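Local coordinates for HydG protein (Carboxydothermus hydrogenoformans, PDB 4RTB) that serves as a trifunctional radical SAM maturase of [FeFe]-hydrogenase, making the CO and CN ligands of its iron site, at residues Q83-K88 against V337-S342; G386-F391 against F424-Y429; C418-L423 against P456-I461; K305-V310 against R333-E338. All coordinates share one frame; numbering follows the deposited sequence.

In the fold
The four contacts fall into two groups around the curled parallel sheet of the barrel. Interactions 1 and 4 share helix 330-339, with centres about 8 Å apart; L339 of the first packs on V310 of the second, so helices 74-91, 303-316 and 330-339 meet there. Interactions 2 and 3 share helix 419-432, with centres about 12 Å apart, and lie among the C-terminal helices. F387 bridges the groups by packing on V337 and E338, although the centres of interactions 1 and 2 lie about 19 Å apart. Interaction 4 comes nearest the active site: the F306 side chain is about 10 Å from bound S-adenosylmethionine.

Interaction 1: Q83-K88 against V337-S342; sequences QARKVK and VELGVS
K88 reaches along the end of helix 330-339 and places its ammonium group on a backbone carbonyl, the hydrogen bond from K88 NZ to V337 O measuring 2.9 Å. The donor approaches at a C=O...N angle of 145° and is tilted somewhat from the carbonyl plane. With CG set anti to the backbone N (chi1 -166°), the K88 chain starts out toward G340, and K88 CG lies 3.6 Å from G340 CA; bends at chi2 and chi4 then bring the nitrogen round to the carbonyl. The positive charge so placed near a helix C-terminus probably also gains from the helix dipole. This end is closed by G340, the first residue to leave helical geometry, where a side chain would press against the carbonyl of L339. In a (beta/alpha)8 barrel, such a turn delivers the chain from an outer helix to the next strand, here 343-345, and helix 74-91 packs against it.

One turn earlier, A84 CB sits 3.3 Å from L339 O, and R85 CA offers a C-H to E338 O. R85 runs extended from CG to NE past L339 CD1. R85 NE is 3.6 Å from E338 OE1, a long salt bridge: guanidinium and carboxylate planes stand 47° apart, and the oxygen lies well outside the guanidinium plane, leaving charge attraction without a directed N-H.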
loop_
_atom_site.group_PDB
_atom_site.type_symbol
_atom_site.label_atom_id
_atom_site.label_comp_id
_atom_site.label_asym_id
_atom_site.label_seq_id
_atom_site.Cartn_x
_atom_site.Cartn_y
_atom_site.Cartn_z
ATOM N N GLN A 83 18.403 9.293 6.032
ATOM C CA GLN A 83 17.513 9.140 7.180
ATOM C C GLN A 83 16.394 8.136 6.916
ATOM O O GLN A 83 16.054 7.336 7.790
ATOM C CB GLN A 83 16.913 10.488 7.574
ATOM C CG GLN A 83 17.563 11.105 8.795
ATOM C CD GLN A 83 17.448 10.221 10.021
ATOM O OE1 GLN A 83 16.425 9.570 10.238
ATOM N NE2 GLN A 83 18.503 10.188 10.828
ATOM N N ALA A 84 15.827 8.181 5.714
ATOM C CA ALA A 84 14.755 7.263 5.340
ATOM C C ALA A 84 15.208 5.806 5.448
ATOM O O ALA A 84 14.528 4.982 6.073
ATOM C CB ALA A 84 14.266 7.563 3.934
ATOM N N ARG A 85 16.356 5.499 4.847
ATOM C CA ARG A 85 16.910 4.148 4.896
ATOM C C ARG A 85 17.214 3.744 6.333
ATOM O O ARG A 85 17.004 2.587 6.722
ATOM C CB ARG A 85 18.180 4.040 4.041
ATOM C CG ARG A 85 17.997 4.415 2.572
ATOM C CD ARG A 85 19.228 4.076 1.728
ATOM N NE ARG A 85 18.994 4.359 0.312
ATOM C CZ ARG A 85 19.795 5.090 -0.457
ATOM N NH1 ARG A 85 20.907 5.614 0.041
ATOM N NH2 ARG A 85 19.486 5.292 -1.732
ATOM N N LYS A 86 17.706 4.697 7.122
ATOM C CA LYS A 86 18.046 4.394 8.507
ATOM C C LYS A 86 16.800 4.006 9.299
ATOM O O LYS A 86 16.809 3.030 10.049
ATOM C CB LYS A 86 18.750 5.578 9.172
ATOM C CG LYS A 86 19.534 5.187 10.413
ATOM C CD LYS A 86 20.955 5.718 10.359
ATOM C CE LYS A 86 21.026 7.141 10.874
ATOM N NZ LYS A 86 20.732 7.203 12.332
ATOM N N VAL A 87 15.728 4.770 9.112
ATOM C CA VAL A 87 14.458 4.521 9.787
ATOM C C VAL A 87 13.819 3.196 9.362
ATOM O O VAL A 87 13.385 2.394 10.209
ATOM C CB VAL A 87 13.469 5.671 9.515
ATOM C CG1 VAL A 87 12.075 5.314 9.998
ATOM C CG2 VAL A 87 13.962 6.956 10.167
ATOM N N LYS A 88 13.766 2.972 8.050
ATOM C CA LYS A 88 13.206 1.739 7.511
ATOM C C LYS A 88 13.966 0.536 8.054
ATOM O O LYS A 88 13.361 -0.482 8.397
ATOM C CB LYS A 88 13.237 1.747 5.980
ATOM C CG LYS A 88 12.378 0.661 5.330
ATOM C CD LYS A 88 13.167 -0.618 5.079
ATOM C CE LYS A 88 12.242 -1.806 4.858
ATOM N NZ LYS A 88 11.296 -1.583 3.735
ATOM N N VAL A 337 11.933 0.077 -1.761
ATOM C CA VAL A 337 11.945 -0.820 -0.611
ATOM C C VAL A 337 13.047 -0.389 0.366
ATOM O O VAL A 337 12.835 -0.385 1.580
ATOM C CB VAL A 337 12.141 -2.297 -1.026
ATOM C CG1 VAL A 337 12.241 -3.188 0.200
ATOM C CG2 VAL A 337 10.994 -2.753 -1.921
ATOM N N GLU A 338 14.208 -0.008 -0.168
ATOM C CA GLU A 338 15.302 0.522 0.653
ATOM C C GLU A 338 14.884 1.773 1.430
ATOM O O GLU A 338 15.270 1.951 2.589
ATOM C CB GLU A 338 16.528 0.855 -0.214
ATOM C CG GLU A 338 17.538 -0.275 -0.409
ATOM C CD GLU A 338 18.636 0.082 -1.409
ATOM O OE1 GLU A 338 19.362 1.078 -1.186
ATOM O OE2 GLU A 338 18.770 -0.635 -2.425
ATOM N N LEU A 339 14.098 2.634 0.788
ATOM C CA LEU A 339 13.810 3.957 1.339
ATOM C C LEU A 339 12.563 4.055 2.226
ATOM O O LEU A 339 12.335 5.097 2.843
ATOM C CB LEU A 339 13.688 4.976 0.203
ATOM C CG LEU A 339 14.950 5.775 -0.127
ATOM C CD1 LEU A 339 15.959 4.919 -0.869
ATOM C CD2 LEU A 339 14.604 7.016 -0.927
ATOM N N GLY A 340 11.751 3.003 2.296
ATOM C CA GLY A 340 10.611 3.035 3.199
ATOM C C GLY A 340 9.481 2.043 2.981
ATOM O O GLY A 340 8.782 1.678 3.928
ATOM N N VAL A 341 9.289 1.626 1.735
ATOM C CA VAL A 341 8.228 0.686 1.379
ATOM C C VAL A 341 8.329 -0.609 2.180
ATOM O O VAL A 341 9.399 -1.208 2.266
ATOM C CB VAL A 341 8.268 0.361 -0.129
ATOM C CG1 VAL A 341 7.373 -0.823 -0.456
ATOM C CG2 VAL A 341 7.883 1.585 -0.945
ATOM N N SER A 342 7.217 -1.039 2.769
ATOM C CA SER A 342 7.211 -2.251 3.583
ATOM C C SER A 342 6.287 -3.326 3.018
ATOM O O SER A 342 6.322 -4.476 3.461
ATOM C CB SER A 342 6.809 -1.921 5.021
ATOM O OG SER A 342 5.546 -1.283 5.061
#

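Interaction 2: G386-F391 against F424-Y429; sequences GFLPSF and FSFVEY
F426 presents one ring face to P389, whose CD stands over it in a CH-pi contact 4.2 Å from the ring centroid, displaced toward the rim. At the edge of the same ring lies F391, with F391 CE1 and F426 CD2 4.3 Å apart and each atom near the plane of the other ring. F391 in turn puts its CZ over one face of Y429; the planes of those two rings are only 21° apart, but the offset is large enough to leave little stacking, with the centroids separated by 5.0 Å. L388 CD2 meets F426 obliquely near CB and CG.

Torsions explain how the rings are placed: F426 has CG anti to its backbone N (chi1 -174°), which turns the ring so that one face meets the proline, while Y429 takes the same setting one turn later and receives F391. Replacing F426 with an alanine would probably leave P389 without the face it rests on and open a gap beside the F391 edge.

Polar contact is slight. F391 N gives a weak hydrogen bond to S425 OG at 3.2 Å, yet that hydroxyl is also hydrogen-bonded to A422 O within its own helix. Strand 388-390 and the helical segment cross at 79°, their axes approaching to 7.2 Å. The strand pairs in parallel with 95-105 beside the barrel, and the helix lies across it; F426 also packs on V379 and I383 of helix 375-384 and on L448 of helix 438-454.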
loop_
_atom_site.group_PDB
_atom_site.type_symbol
_atom_site.label_atom_id
_atom_site.label_comp_id
_atom_site.label_asym_id
_atom_site.label_seq_id
_atom_site.Cartn_x
_atom_site.Cartn_y
_atom_site.Cartn_z
ATOM N N GLY A 386 19.369 -8.526 -0.841
ATOM C CA GLY A 386 19.552 -8.616 0.597
ATOM C C GLY A 386 18.283 -8.477 1.414
ATOM O O GLY A 386 18.341 -8.275 2.629
ATOM N N PHE A 387 17.137 -8.599 0.752
ATOM C CA PHE A 387 15.843 -8.393 1.400
ATOM C C PHE A 387 15.205 -9.693 1.889
ATOM O O PHE A 387 15.472 -10.771 1.355
ATOM C CB PHE A 387 14.887 -7.676 0.444
ATOM C CG PHE A 387 15.273 -6.254 0.154
ATOM C CD1 PHE A 387 15.135 -5.734 -1.122
ATOM C CD2 PHE A 387 15.760 -5.433 1.159
ATOM C CE1 PHE A 387 15.484 -4.422 -1.395
ATOM C CE2 PHE A 387 16.111 -4.120 0.892
ATOM C CZ PHE A 387 15.972 -3.614 -0.386
ATOM N N LEU A 388 14.356 -9.574 2.907
ATOM C CA LEU A 388 13.650 -10.716 3.478
ATOM C C LEU A 388 12.178 -10.694 3.067
ATOM O O LEU A 388 11.392 -9.904 3.596
ATOM C CB LEU A 388 13.771 -10.710 5.005
ATOM C CG LEU A 388 13.700 -12.015 5.810
ATOM C CD1 LEU A 388 12.890 -11.792 7.079
ATOM C CD2 LEU A 388 13.132 -13.182 5.008
ATOM N N PRO A 389 11.800 -11.561 2.115
ATOM C CA PRO A 389 10.409 -11.675 1.668
ATOM C C PRO A 389 9.552 -12.350 2.727
ATOM O O PRO A 389 9.991 -13.336 3.321
ATOM C CB PRO A 389 10.505 -12.543 0.408
ATOM C CG PRO A 389 11.962 -12.557 0.039
ATOM C CD PRO A 389 12.695 -12.428 1.333
ATOM N N SER A 390 8.349 -11.834 2.956
ATOM C CA SER A 390 7.490 -12.376 3.999
ATOM C C SER A 390 6.055 -12.551 3.524
ATOM O O SER A 390 5.632 -11.953 2.534
ATOM C CB SER A 390 7.522 -11.477 5.232
ATOM O OG SER A 390 8.402 -10.390 5.025
ATOM N N PHE A 391 5.320 -13.390 4.245
ATOM C CA PHE A 391 3.941 -13.710 3.914
ATOM C C PHE A 391 3.171 -13.952 5.211
ATOM O O PHE A 391 2.608 -15.031 5.404
ATOM C CB PHE A 391 3.869 -14.952 3.012
ATOM C CG PHE A 391 4.879 -14.966 1.893
ATOM C CD1 PHE A 391 6.130 -15.533 2.076
ATOM C CD2 PHE A 391 4.568 -14.430 0.655
ATOM C CE1 PHE A 391 7.060 -15.554 1.049
ATOM C CE2 PHE A 391 5.492 -14.449 -0.378
ATOM C CZ PHE A 391 6.739 -15.013 -0.180
ATOM N N PHE A 424 9.996 -17.414 9.403
ATOM C CA PHE A 424 9.286 -18.674 9.238
ATOM C C PHE A 424 8.243 -18.634 8.132
ATOM O O PHE A 424 7.948 -19.667 7.531
ATOM C CB PHE A 424 8.647 -19.096 10.558
ATOM C CG PHE A 424 9.623 -19.710 11.508
ATOM C CD1 PHE A 424 10.125 -20.978 11.271
ATOM C CD2 PHE A 424 10.067 -19.015 12.620
ATOM C CE1 PHE A 424 11.036 -21.549 12.132
ATOM C CE2 PHE A 424 10.980 -19.581 13.487
ATOM C CZ PHE A 424 11.466 -20.850 13.240
ATOM N N SER A 425 7.689 -17.460 7.851
ATOM C CA SER A 425 6.795 -17.337 6.708
ATOM C C SER A 425 7.585 -17.634 5.436
ATOM O O SER A 425 7.131 -18.383 4.560
ATOM C CB SER A 425 6.153 -15.949 6.644
ATOM O OG SER A 425 7.117 -14.941 6.403
ATOM N N PHE A 426 8.788 -17.071 5.357
ATOM C CA PHE A 426 9.657 -17.313 4.212
ATOM C C PHE A 426 10.125 -18.769 4.170
ATOM O O PHE A 426 10.297 -19.341 3.091
ATOM C CB PHE A 426 10.858 -16.370 4.241
ATOM C CG PHE A 426 11.731 -16.464 3.022
ATOM C CD1 PHE A 426 13.058 -16.847 3.130
ATOM C CD2 PHE A 426 11.221 -16.176 1.766
ATOM C CE1 PHE A 426 13.864 -16.934 2.008
ATOM C CE2 PHE A 426 12.020 -16.263 0.640
ATOM C CZ PHE A 426 13.344 -16.643 0.762
ATOM N N VAL A 427 10.328 -19.362 5.344
ATOM C CA VAL A 427 10.674 -20.776 5.434
ATOM C C VAL A 427 9.568 -21.604 4.796
ATOM O O VAL A 427 9.832 -22.468 3.959
ATOM C CB VAL A 427 10.888 -21.234 6.899
ATOM C CG1 VAL A 427 10.968 -22.750 6.979
ATOM C CG2 VAL A 427 12.145 -20.613 7.487
ATOM N N GLU A 428 8.327 -21.317 5.180
ATOM C CA GLU A 428 7.169 -22.025 4.642
ATOM C C GLU A 428 7.064 -21.855 3.134
ATOM O O GLU A 428 6.750 -22.809 2.412
ATOM C CB GLU A 428 5.881 -21.547 5.307
ATOM C CG GLU A 428 4.637 -22.228 4.766
ATOM C CD GLU A 428 3.497 -22.223 5.758
ATOM O OE1 GLU A 428 3.648 -21.600 6.828
ATOM O OE2 GLU A 428 2.454 -22.846 5.470
ATOM N N TYR A 429 7.323 -20.640 2.661
ATOM C CA TYR A 429 7.353 -20.401 1.224
ATOM C C TYR A 429 8.368 -21.311 0.544
ATOM O O TYR A 429 8.050 -21.979 -0.440
ATOM C CB TYR A 429 7.684 -18.944 0.907
ATOM C CG TYR A 429 7.865 -18.702 -0.574
ATOM C CD1 TYR A 429 9.132 -18.664 -1.143
ATOM C CD2 TYR A 429 6.769 -18.539 -1.408
ATOM C CE1 TYR A 429 9.301 -18.455 -2.499
ATOM C CE2 TYR A 429 6.926 -18.330 -2.764
ATOM C CZ TYR A 429 8.195 -18.288 -3.304
ATOM O OH TYR A 429 8.357 -18.078 -4.655
#

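Interaction 3: C418-L423 against P456-I461; sequences CTPDAL and PNFENI
F458, at the N-cap position just before helix 459-468, opens the contact by pointing its ring at the first turn of helix 419-432. The far end of the ring does the touching: F458 CZ lies 3.9 Å from P420 CD, and F458 CE1 is 4.1 Å from T419 CB. Both partners approach obliquely, and the proline ring and the phenylalanine side chain cross at about a right angle. Chi1 of F458 is -59°, which turns CG away from the carbonyl carbon and carries the ring toward the start of helix 419-432.

One turn on comes I461, whose two branches divide the work. I461 CD1, the end of the longer arm, lies 4.0 Å from P420 CB, while I461 CG2 meets L423 CD1 at 4.1 Å. P420 is therefore touched from two directions, by aromatic and aliphatic carbon. No hydrogen bond joins the segments, so the contact depends on apolar packing near the surface.

Behind it, T419 and A422 rest on L388 of strand 388-390. Two helix beginnings set side by side, with helix 438-454 between them in the chain, are consistent with the small helical C-terminal region that follows the radical SAM barrel in HydG.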
loop_
_atom_site.group_PDB
_atom_site.type_symbol
_atom_site.label_atom_id
_atom_site.label_comp_id
_atom_site.label_asym_id
_atom_site.label_seq_id
_atom_site.Cartn_x
_atom_site.Cartn_y
_atom_site.Cartn_z
ATOM N N CYS A 418 11.219 -8.169 15.606
ATOM C CA CYS A 418 10.260 -9.254 15.370
ATOM C C CYS A 418 10.453 -9.951 14.023
ATOM O O CYS A 418 9.498 -10.179 13.278
ATOM C CB CYS A 418 8.826 -8.736 15.483
ATOM S SG CYS A 418 7.749 -9.834 16.435
ATOM N N THR A 419 11.704 -10.282 13.730
ATOM C CA THR A 419 12.074 -11.033 12.534
ATOM C C THR A 419 11.567 -12.495 12.456
ATOM O O THR A 419 11.195 -12.934 11.369
ATOM C CB THR A 419 13.611 -11.037 12.368
ATOM O OG1 THR A 419 14.107 -9.704 12.534
ATOM C CG2 THR A 419 14.012 -11.551 10.997
ATOM N N PRO A 420 11.555 -13.252 13.583
ATOM C CA PRO A 420 11.132 -14.663 13.566
ATOM C C PRO A 420 9.903 -15.016 12.723
ATOM O O PRO A 420 9.970 -15.970 11.942
ATOM C CB PRO A 420 10.834 -14.951 15.050
ATOM C CG PRO A 420 10.974 -13.629 15.762
ATOM C CD PRO A 420 11.955 -12.879 14.948
ATOM N N ASP A 421 8.806 -14.284 12.885
ATOM C CA ASP A 421 7.586 -14.604 12.154
ATOM C C ASP A 421 7.825 -14.516 10.646
ATOM O O ASP A 421 7.420 -15.403 9.893
ATOM C CB ASP A 421 6.443 -13.678 12.570
ATOM C CG ASP A 421 5.075 -14.294 12.323
ATOM O OD1 ASP A 421 4.917 -15.510 12.569
ATOM O OD2 ASP A 421 4.159 -13.565 11.885
ATOM N N ALA A 422 8.502 -13.452 10.219
ATOM C CA ALA A 422 8.840 -13.261 8.811
ATOM C C ALA A 422 9.765 -14.369 8.310
ATOM O O ALA A 422 9.567 -14.922 7.219
ATOM C CB ALA A 422 9.483 -11.901 8.604
ATOM N N LEU A 423 10.778 -14.676 9.117
ATOM C CA LEU A 423 11.688 -15.780 8.851
ATOM C C LEU A 423 10.924 -17.045 8.528
ATOM O O LEU A 423 11.160 -17.666 7.499
ATOM C CB LEU A 423 12.600 -16.034 10.051
ATOM C CG LEU A 423 13.764 -15.075 10.286
ATOM C CD1 LEU A 423 14.387 -15.343 11.646
ATOM C CD2 LEU A 423 14.797 -15.216 9.183
ATOM N N PRO A 456 22.575 -13.141 17.119
ATOM C CA PRO A 456 22.933 -14.123 18.151
ATOM C C PRO A 456 21.808 -14.397 19.148
ATOM O O PRO A 456 21.865 -15.387 19.881
ATOM C CB PRO A 456 24.126 -13.467 18.850
ATOM C CG PRO A 456 23.850 -12.009 18.728
ATOM C CD PRO A 456 23.158 -11.816 17.400
ATOM N N ASN A 457 20.803 -13.528 19.178
ATOM C CA ASN A 457 19.655 -13.724 20.054
ATOM C C ASN A 457 18.697 -14.774 19.499
ATOM O O ASN A 457 17.718 -15.142 20.153
ATOM C CB ASN A 457 18.916 -12.402 20.267
ATOM N N PHE A 458 18.981 -15.246 18.288
ATOM C CA PHE A 458 18.115 -16.201 17.602
ATOM C C PHE A 458 18.838 -17.512 17.270
ATOM O O PHE A 458 18.735 -18.004 16.146
ATOM C CB PHE A 458 17.565 -15.597 16.303
ATOM C CG PHE A 458 16.766 -14.327 16.485
ATOM C CD1 PHE A 458 16.637 -13.433 15.433
ATOM C CD2 PHE A 458 16.133 -14.032 17.684
ATOM C CE1 PHE A 458 15.907 -12.268 15.571
ATOM C CE2 PHE A 458 15.400 -12.863 17.830
ATOM C CZ PHE A 458 15.287 -11.981 16.771
ATOM N N GLU A 459 19.568 -18.071 18.231
ATOM C CA GLU A 459 20.284 -19.329 18.016
ATOM C C GLU A 459 19.311 -20.494 17.800
ATOM O O GLU A 459 19.387 -21.213 16.789
ATOM C CB GLU A 459 21.211 -19.618 19.202
ATOM C CG GLU A 459 22.459 -20.435 18.874
ATOM C CD GLU A 459 22.236 -21.936 18.962
ATOM O OE1 GLU A 459 21.107 -22.360 19.286
ATOM O OE2 GLU A 459 23.197 -22.697 18.713
ATOM N N ASN A 460 18.397 -20.673 18.754
ATOM C CA ASN A 460 17.426 -21.763 18.695
ATOM C C ASN A 460 16.496 -21.654 17.487
ATOM O O ASN A 460 16.047 -22.669 16.944
ATOM C CB ASN A 460 16.601 -21.813 19.984
ATOM C CG ASN A 460 17.396 -22.323 21.166
ATOM O OD1 ASN A 460 17.540 -23.530 21.342
ATOM N ND2 ASN A 460 17.905 -21.409 21.992
ATOM N N ILE A 461 16.197 -20.423 17.081
ATOM C CA ILE A 461 15.445 -20.183 15.853
ATOM C C ILE A 461 16.209 -20.749 14.662
ATOM O O ILE A 461 15.623 -21.394 13.796
ATOM C CB ILE A 461 15.175 -18.684 15.632
ATOM C CG1 ILE A 461 14.320 -18.125 16.771
ATOM C CG2 ILE A 461 14.501 -18.451 14.294
ATOM C CD1 ILE A 461 14.035 -16.647 16.649
#

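Interaction 4: K305-V310 against R333-E338; sequences KFKKIV and RDELVE
This is a helix-helix contact between neighbours on the outside of the barrel, with L336 as its apolar centre and K307 with E335 as its charged margin. Strand 321-324 of the parallel sheet lies between the two helices in the chain, as in a (beta/alpha)8 barrel. The segments run broadly parallel, their axes 31° apart in direction and 9.8 Å apart at closest approach.

L336 splits its methyls between partners. L336 CD1 meets the F306 ring obliquely, 3.8 Å from F306 CE2, while L336 CD2 sits 3.8 Å from V310 CG1 and equally far from K307 CG. Its chi1 of -61°, with CG turned away from the carbonyl carbon, sends the fork toward helix 303-316, and all three partners are crossed at about a right angle. The F306 side chain is also about 7 Å from that of K288, which binds S-adenosylmethionine.

K307 bends at chi2 and chi3 and so brings its ammonium group to the carboxylate: K307 NZ to E335 OE1 is 3.3 Å, a salt bridge whose hydrogen bond is weak. A leucine in place of E335 would probably leave the K307 ammonium without its charge partner and its chain freer to turn. Because R85 of helix 74-91 also lies at long range from E335 OE2, this carboxylate probably balances positive charge from two helices, beside a core held by aliphatic and aromatic carbon.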
loop_
_atom_site.group_PDB
_atom_site.type_symbol
_atom_site.label_atom_id
_atom_site.label_comp_id
_atom_site.label_asym_id
_atom_site.label_seq_id
_atom_site.Cartn_x
_atom_site.Cartn_y
_atom_site.Cartn_z
ATOM N N LYS A 305 11.323 12.522 -7.271
ATOM C CA LYS A 305 10.297 13.067 -6.392
ATOM C C LYS A 305 9.508 11.947 -5.723
ATOM O O LYS A 305 9.141 12.062 -4.561
ATOM C CB LYS A 305 9.361 13.996 -7.166
ATOM C CG LYS A 305 9.348 15.425 -6.639
ATOM C CD LYS A 305 9.396 16.437 -7.774
ATOM C CE LYS A 305 9.295 17.863 -7.249
ATOM N NZ LYS A 305 10.330 18.162 -6.219
ATOM N N PHE A 306 9.268 10.863 -6.453
ATOM C CA PHE A 306 8.599 9.689 -5.898
ATOM C C PHE A 306 9.373 9.130 -4.702
ATOM O O PHE A 306 8.810 8.922 -3.612
ATOM C CB PHE A 306 8.444 8.611 -6.971
ATOM C CG PHE A 306 7.369 7.610 -6.675
ATOM C CD1 PHE A 306 6.217 7.989 -6.006
ATOM C CD2 PHE A 306 7.508 6.288 -7.065
ATOM C CE1 PHE A 306 5.221 7.071 -5.735
ATOM C CE2 PHE A 306 6.519 5.364 -6.795
ATOM C CZ PHE A 306 5.371 5.755 -6.128
ATOM N N LYS A 307 10.667 8.894 -4.919
ATOM C CA LYS A 307 11.558 8.439 -3.858
ATOM C C LYS A 307 11.484 9.401 -2.674
ATOM O O LYS A 307 11.501 8.979 -1.514
ATOM C CB LYS A 307 12.994 8.316 -4.379
ATOM C CG LYS A 307 13.176 7.212 -5.420
ATOM C CD LYS A 307 14.192 7.583 -6.503
ATOM C CE LYS A 307 15.629 7.527 -6.005
ATOM N NZ LYS A 307 16.601 7.750 -7.119
ATOM N N LYS A 308 11.370 10.691 -2.975
ATOM C CA LYS A 308 11.166 11.700 -1.941
ATOM C C LYS A 308 9.862 11.503 -1.166
ATOM O O LYS A 308 9.827 11.713 0.049
ATOM C CB LYS A 308 11.186 13.101 -2.549
ATOM C CG LYS A 308 12.507 13.818 -2.415
ATOM C CD LYS A 308 12.368 15.256 -2.862
ATOM C CE LYS A 308 13.565 16.075 -2.442
ATOM N NZ LYS A 308 13.427 17.481 -2.899
ATOM N N ILE A 309 8.792 11.111 -1.858
ATOM C CA ILE A 309 7.519 10.903 -1.175
ATOM C C ILE A 309 7.621 9.716 -0.233
ATOM O O ILE A 309 7.237 9.820 0.928
ATOM C CB ILE A 309 6.328 10.650 -2.129
ATOM C CG1 ILE A 309 6.463 11.430 -3.432
ATOM C CG2 ILE A 309 5.024 11.034 -1.445
ATOM C CD1 ILE A 309 5.347 11.148 -4.416
ATOM N N VAL A 310 8.135 8.588 -0.721
ATOM C CA VAL A 310 8.204 7.402 0.138
ATOM C C VAL A 310 9.191 7.622 1.288
ATOM O O VAL A 310 9.024 7.061 2.378
ATOM C CB VAL A 310 8.593 6.120 -0.653
ATOM C CG1 VAL A 310 8.091 6.203 -2.085
ATOM C CG2 VAL A 310 10.096 5.871 -0.620
ATOM N N ARG A 333 11.931 -0.165 -7.875
ATOM C CA ARG A 333 11.127 -0.895 -6.901
ATOM C C ARG A 333 11.910 -1.184 -5.620
ATOM O O ARG A 333 11.474 -0.829 -4.516
ATOM C CB ARG A 333 10.617 -2.198 -7.530
ATOM C CG ARG A 333 9.675 -3.018 -6.673
ATOM C CD ARG A 333 10.218 -4.421 -6.458
ATOM N NE ARG A 333 10.140 -5.270 -7.643
ATOM C CZ ARG A 333 10.980 -6.271 -7.895
ATOM N NH1 ARG A 333 11.968 -6.538 -7.051
ATOM N NH2 ARG A 333 10.841 -7.001 -8.994
ATOM N N ASP A 334 13.080 -1.797 -5.766
ATOM C CA ASP A 334 13.856 -2.182 -4.594
ATOM C C ASP A 334 14.591 -0.997 -3.958
ATOM O O ASP A 334 14.965 -1.053 -2.784
ATOM C CB ASP A 334 14.830 -3.300 -4.963
ATOM C CG ASP A 334 14.110 -4.563 -5.406
ATOM O OD1 ASP A 334 14.657 -5.317 -6.235
ATOM O OD2 ASP A 334 12.982 -4.795 -4.926
ATOM N N GLU A 335 14.783 0.079 -4.720
ATOM C CA GLU A 335 15.256 1.332 -4.135
ATOM C C GLU A 335 14.185 1.879 -3.192
ATOM O O GLU A 335 14.485 2.334 -2.086
ATOM C CB GLU A 335 15.593 2.368 -5.216
ATOM C CG GLU A 335 17.079 2.724 -5.300
ATOM C CD GLU A 335 17.328 4.145 -5.787
ATOM O OE1 GLU A 335 16.987 4.456 -6.949
ATOM O OE2 GLU A 335 17.868 4.955 -5.001
ATOM N N LEU A 336 12.933 1.819 -3.635
ATOM C CA LEU A 336 11.805 2.260 -2.826
ATOM C C LEU A 336 11.664 1.370 -1.598
ATOM O O LEU A 336 11.320 1.850 -0.515
ATOM C CB LEU A 336 10.514 2.257 -3.648
ATOM C CG LEU A 336 10.512 3.189 -4.863
ATOM C CD1 LEU A 336 9.284 2.956 -5.728
ATOM C CD2 LEU A 336 10.604 4.645 -4.431
ATOM N N VAL A 337 11.933 0.077 -1.761
ATOM C CA VAL A 337 11.945 -0.820 -0.611
ATOM C C VAL A 337 13.047 -0.389 0.366
ATOM O O VAL A 337 12.835 -0.385 1.580
ATOM C CB VAL A 337 12.141 -2.297 -1.026
ATOM C CG1 VAL A 337 12.241 -3.188 0.200
ATOM C CG2 VAL A 337 10.994 -2.753 -1.921
ATOM N N GLU A 338 14.208 -0.008 -0.168
ATOM C CA GLU A 338 15.302 0.522 0.653
ATOM C C GLU A 338 14.884 1.773 1.430
ATOM O O GLU A 338 15.270 1.951 2.589
ATOM C CB GLU A 338 16.528 0.855 -0.214
ATOM C CG GLU A 338 17.538 -0.275 -0.409
ATOM C CD GLU A 338 18.636 0.082 -1.409
ATOM O OE1 GLU A 338 19.362 1.078 -1.186
ATOM O OE2 GLU A 338 18.770 -0.635 -2.425
#